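Local coordinates for protein AT5g51070/K3K7_27 (PDB 5GKM) that forms the N-terminal domain of ClpD, which probably works as an ATP-driven chaperone partnering the Clp protease, at residues S21-T35 with Y87-T99. Sequence-based numbering, arbitrary orientation. Where two conformers were deposited one is given.
Sequences SQKEAKSLGKDMVYT and YSKSTDMPFSIST
Gln-22 of helix 12-27 meets Thr-91 and Met-93 of segment 87-99, and shows how one amide NH2 can serve two carbonyls. Followed outward, its CB lies 3.7 Å from Ser-90 O and its CG comes near CE1 and CZ of the Phe-95 ring. CD and OE1 then rest against Thr-91 CA. At the tip, NE2 donates to Met-93 O at 2.9 Å, an acceptor that lies in the amide plane, and more weakly to Thr-91 O.

Met-93 answers in the other direction. In one of its two conformers, with CG anti to the backbone N (chi1 -167°), its SD touches both Ala-25 CB, at 3.5 Å, and Val-33 CG2, while CE turns in toward Gln-22 O and Lys-30 O.

Beyond it the backbones pair at a single bridge: Val-33 N donates to Pro-94 O at 3.0 Å, and Val-33 O receives Ser-96 N and Thr-99 OG1 from opposite faces of its carbonyl plane. Ser-96 CB sits over one face of the Tyr-34 ring, a CH-pi contact 3.7 Å from the centroid. Tyr-34 and Ser-96 are the N-caps of helices 35-45 and 97-112, and the bridge lies right before both helix starts within the mainly alpha-helical Clp N-terminal domain.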
# COMPACT_ATOMS: atom_id res chain seq x y z
N SER A 21 -6.89 -2.19 1.86
CA SER A 21 -5.70 -2.95 2.50
C SER A 21 -6.04 -3.91 3.74
O SER A 21 -5.58 -4.96 3.87
CB SER A 21 -4.56 -1.99 2.87
OG SER A 21 -4.82 -1.21 4.04
N GLN A 22 -7.03 -3.36 4.42
CA GLN A 22 -7.67 -4.06 5.54
C GLN A 22 -8.42 -5.29 5.06
O GLN A 22 -8.24 -6.32 5.58
CB GLN A 22 -8.57 -3.15 6.33
CG GLN A 22 -7.84 -2.01 7.03
CD GLN A 22 -8.79 -1.01 7.64
OE1 GLN A 22 -9.63 -0.48 7.00
NE2 GLN A 22 -8.65 -0.81 8.89
N LYS A 23 -9.19 -5.11 4.00
CA LYS A 23 -9.86 -6.25 3.43
C LYS A 23 -8.91 -7.29 2.89
O LYS A 23 -9.13 -8.44 3.05
CB LYS A 23 -10.75 -5.85 2.28
CG LYS A 23 -11.78 -4.85 2.65
CD LYS A 23 -12.82 -5.39 3.60
CE LYS A 23 -13.40 -6.74 3.23
NZ LYS A 23 -13.94 -6.84 1.86
N GLU A 24 -7.86 -6.85 2.21
CA GLU A 24 -6.90 -7.78 1.67
C GLU A 24 -6.17 -8.58 2.73
O GLU A 24 -5.93 -9.73 2.57
CB GLU A 24 -5.91 -7.10 0.75
CG GLU A 24 -6.55 -6.50 -0.48
CD GLU A 24 -7.07 -7.52 -1.48
OE1 GLU A 24 -6.45 -8.51 -1.73
OE2 GLU A 24 -8.12 -7.29 -2.02
N ALA A 25 -5.82 -7.89 3.80
CA ALA A 25 -5.15 -8.54 4.90
C ALA A 25 -6.07 -9.56 5.53
O ALA A 25 -5.66 -10.64 5.81
CB ALA A 25 -4.68 -7.51 5.94
N LYS A 26 -7.31 -9.18 5.71
CA LYS A 26 -8.27 -10.10 6.32
C LYS A 26 -8.42 -11.33 5.47
O LYS A 26 -8.45 -12.43 5.95
CB LYS A 26 -9.63 -9.43 6.47
CG LYS A 26 -10.62 -10.23 7.28
CD LYS A 26 -10.21 -10.36 8.72
CE LYS A 26 -11.09 -11.33 9.52
NZ LYS A 26 -10.44 -11.81 10.76
N SER A 27 -8.54 -11.11 4.18
CA SER A 27 -8.63 -12.36 3.26
C SER A 27 -7.50 -13.47 3.36
O SER A 27 -7.63 -14.61 3.11
CB SER A 27 -8.85 -11.94 1.83
OG SER A 27 -7.72 -11.24 1.29
N LEU A 28 -6.37 -12.90 3.75
CA LEU A 28 -5.17 -13.68 3.90
C LEU A 28 -5.08 -14.30 5.28
O LEU A 28 -4.13 -14.95 5.57
CB LEU A 28 -3.91 -12.90 3.58
CG LEU A 28 -3.79 -12.51 2.14
CD1 LEU A 28 -2.86 -11.32 1.97
CD2 LEU A 28 -3.37 -13.64 1.27
N GLY A 29 -6.09 -14.06 6.08
CA GLY A 29 -6.07 -14.56 7.43
C GLY A 29 -5.24 -13.78 8.42
O GLY A 29 -4.80 -14.29 9.38
N LYS A 30 -5.05 -12.50 8.16
CA LYS A 30 -4.28 -11.64 9.03
C LYS A 30 -5.12 -10.76 9.96
O LYS A 30 -6.26 -10.58 9.74
CB LYS A 30 -3.33 -10.78 8.21
CG LYS A 30 -2.62 -11.51 7.10
CD LYS A 30 -1.63 -12.52 7.60
CE LYS A 30 -1.10 -13.37 6.47
NZ LYS A 30 -0.03 -14.31 6.84
N ASP A 31 -4.52 -10.25 11.02
CA ASP A 31 -5.17 -9.35 11.93
C ASP A 31 -4.51 -7.97 12.09
O ASP A 31 -4.81 -7.28 12.98
CB ASP A 31 -5.27 -9.98 13.31
CG ASP A 31 -6.05 -11.26 13.30
OD1 ASP A 31 -7.22 -11.25 12.92
OD2 ASP A 31 -5.47 -12.27 13.69
N MET A 32 -3.60 -7.68 11.19
CA MET A 32 -2.95 -6.41 11.13
C MET A 32 -2.49 -6.17 9.70
O MET A 32 -2.09 -7.06 9.07
CB MET A 32 -1.78 -6.43 12.07
CG MET A 32 -0.99 -5.18 12.02
SD MET A 32 0.21 -5.12 13.33
CE MET A 32 -0.80 -4.20 14.44
N VAL A 33 -2.53 -4.94 9.26
CA VAL A 33 -2.15 -4.61 7.91
C VAL A 33 -0.67 -4.27 7.86
O VAL A 33 -0.23 -3.36 8.46
CB VAL A 33 -2.89 -3.35 7.46
CG1 VAL A 33 -2.47 -2.95 6.07
CG2 VAL A 33 -4.37 -3.57 7.49
N TYR A 34 0.09 -5.08 7.16
CA TYR A 34 1.48 -4.82 6.93
C TYR A 34 1.65 -4.26 5.50
O TYR A 34 0.71 -4.11 4.81
CB TYR A 34 2.34 -6.05 7.18
CG TYR A 34 2.55 -6.41 8.63
CD1 TYR A 34 1.63 -7.13 9.33
CD2 TYR A 34 3.70 -6.04 9.26
CE1 TYR A 34 1.85 -7.46 10.64
CE2 TYR A 34 3.94 -6.36 10.58
CZ TYR A 34 3.00 -7.05 11.27
OH TYR A 34 3.26 -7.40 12.57
N THR A 35 2.86 -3.91 5.13
CA THR A 35 3.04 -3.12 3.94
C THR A 35 2.71 -3.84 2.66
O THR A 35 2.36 -3.23 1.72
CB THR A 35 4.38 -2.38 3.87
OG1 THR A 35 5.44 -3.29 4.05
CG2 THR A 35 4.40 -1.36 4.92
N TYR A 87 -10.79 -6.33 17.27
CA TYR A 87 -11.43 -5.75 16.11
C TYR A 87 -12.76 -6.46 15.86
O TYR A 87 -12.81 -7.66 15.85
CB TYR A 87 -10.56 -5.83 14.84
CG TYR A 87 -9.15 -6.20 15.10
CD1 TYR A 87 -8.42 -5.59 16.15
CD2 TYR A 87 -8.54 -7.17 14.35
CE1 TYR A 87 -7.11 -5.93 16.42
CE2 TYR A 87 -7.23 -7.51 14.59
CZ TYR A 87 -6.51 -6.90 15.60
OH TYR A 87 -5.24 -7.30 15.76
N SER A 88 -13.80 -5.69 15.65
CA SER A 88 -15.10 -6.24 15.49
C SER A 88 -15.69 -6.09 14.12
O SER A 88 -16.80 -6.47 13.91
CB SER A 88 -16.05 -5.70 16.55
OG SER A 88 -16.65 -4.49 16.23
N LYS A 89 -14.96 -5.48 13.20
CA LYS A 89 -15.29 -5.41 11.79
C LYS A 89 -14.02 -5.17 11.01
O LYS A 89 -13.06 -4.79 11.54
CB LYS A 89 -16.30 -4.33 11.49
CG LYS A 89 -15.82 -2.92 11.62
CD LYS A 89 -17.01 -2.06 11.84
CE LYS A 89 -16.66 -0.62 11.85
NZ LYS A 89 -17.02 0.02 13.12
N SER A 90 -14.07 -5.45 9.75
CA SER A 90 -12.88 -5.46 8.98
C SER A 90 -12.17 -4.07 8.94
O SER A 90 -10.98 -4.01 8.98
CB SER A 90 -13.06 -6.22 7.65
OG SER A 90 -13.44 -7.58 7.88
N THR A 91 -12.90 -2.97 8.92
CA THR A 91 -12.28 -1.67 8.94
C THR A 91 -11.73 -1.19 10.30
O THR A 91 -11.21 -0.12 10.42
CB THR A 91 -13.17 -0.59 8.37
OG1 THR A 91 -14.37 -0.54 9.11
CG2 THR A 91 -13.45 -0.90 6.97
N ASP A 92 -11.92 -2.00 11.33
CA ASP A 92 -11.19 -1.79 12.57
C ASP A 92 -9.84 -2.50 12.62
O ASP A 92 -9.14 -2.38 13.59
CB ASP A 92 -12.05 -2.19 13.75
CG ASP A 92 -13.24 -1.28 13.92
OD1 ASP A 92 -13.25 -0.22 13.35
OD2 ASP A 92 -14.15 -1.63 14.57
N MET A 93 -9.52 -3.24 11.59
CA MET A 93 -8.10 -3.85 11.61
C MET A 93 -6.87 -2.73 11.59
O MET A 93 -7.03 -1.71 11.13
CB MET A 93 -7.85 -4.59 10.32
CG MET A 93 -6.60 -5.47 10.42
SD MET A 93 -6.23 -6.29 8.86
CE MET A 93 -7.62 -7.38 8.91
N PRO A 94 -6.08 -2.96 12.65
CA PRO A 94 -5.00 -2.04 12.89
C PRO A 94 -3.92 -2.16 11.85
O PRO A 94 -3.84 -3.10 11.16
CB PRO A 94 -4.45 -2.48 14.25
CG PRO A 94 -4.74 -3.93 14.31
CD PRO A 94 -6.07 -4.05 13.64
N PHE A 95 -3.10 -1.12 11.82
CA PHE A 95 -1.99 -1.01 10.90
C PHE A 95 -0.67 -1.24 11.62
O PHE A 95 -0.51 -0.81 12.70
CB PHE A 95 -1.97 0.37 10.26
CG PHE A 95 -3.24 0.68 9.53
CD1 PHE A 95 -3.46 0.14 8.34
CD2 PHE A 95 -4.20 1.47 10.07
CE1 PHE A 95 -4.61 0.36 7.68
CE2 PHE A 95 -5.36 1.72 9.40
CZ PHE A 95 -5.57 1.14 8.21
N SER A 96 0.25 -1.90 10.96
CA SER A 96 1.54 -2.17 11.55
C SER A 96 2.39 -0.91 11.66
O SER A 96 2.11 0.04 11.09
CB SER A 96 2.28 -3.20 10.75
OG SER A 96 2.75 -2.70 9.59
N ILE A 97 3.45 -0.99 12.47
CA ILE A 97 4.34 0.13 12.61
C ILE A 97 4.89 0.47 11.25
O ILE A 97 4.94 1.58 10.91
CB ILE A 97 5.51 -0.26 13.52
CG1 ILE A 97 4.99 -0.34 14.93
CG2 ILE A 97 6.66 0.72 13.46
CD1 ILE A 97 5.88 -1.17 15.85
N SER A 98 5.29 -0.55 10.53
CA SER A 98 5.82 -0.17 9.07
C SER A 98 4.75 0.62 8.15
O SER A 98 5.06 1.51 7.48
CB SER A 98 6.29 -1.48 8.42
OG SER A 98 5.30 -2.52 8.47
N THR A 99 3.53 0.10 8.24
CA THR A 99 2.48 0.70 7.51
C THR A 99 2.27 2.13 8.00
O THR A 99 2.06 2.97 7.23
CB THR A 99 1.18 -0.14 7.59
OG1 THR A 99 1.46 -1.43 7.10
CG2 THR A 99 0.08 0.51 6.78
O HOH W 1 5.45 -4.23 6.65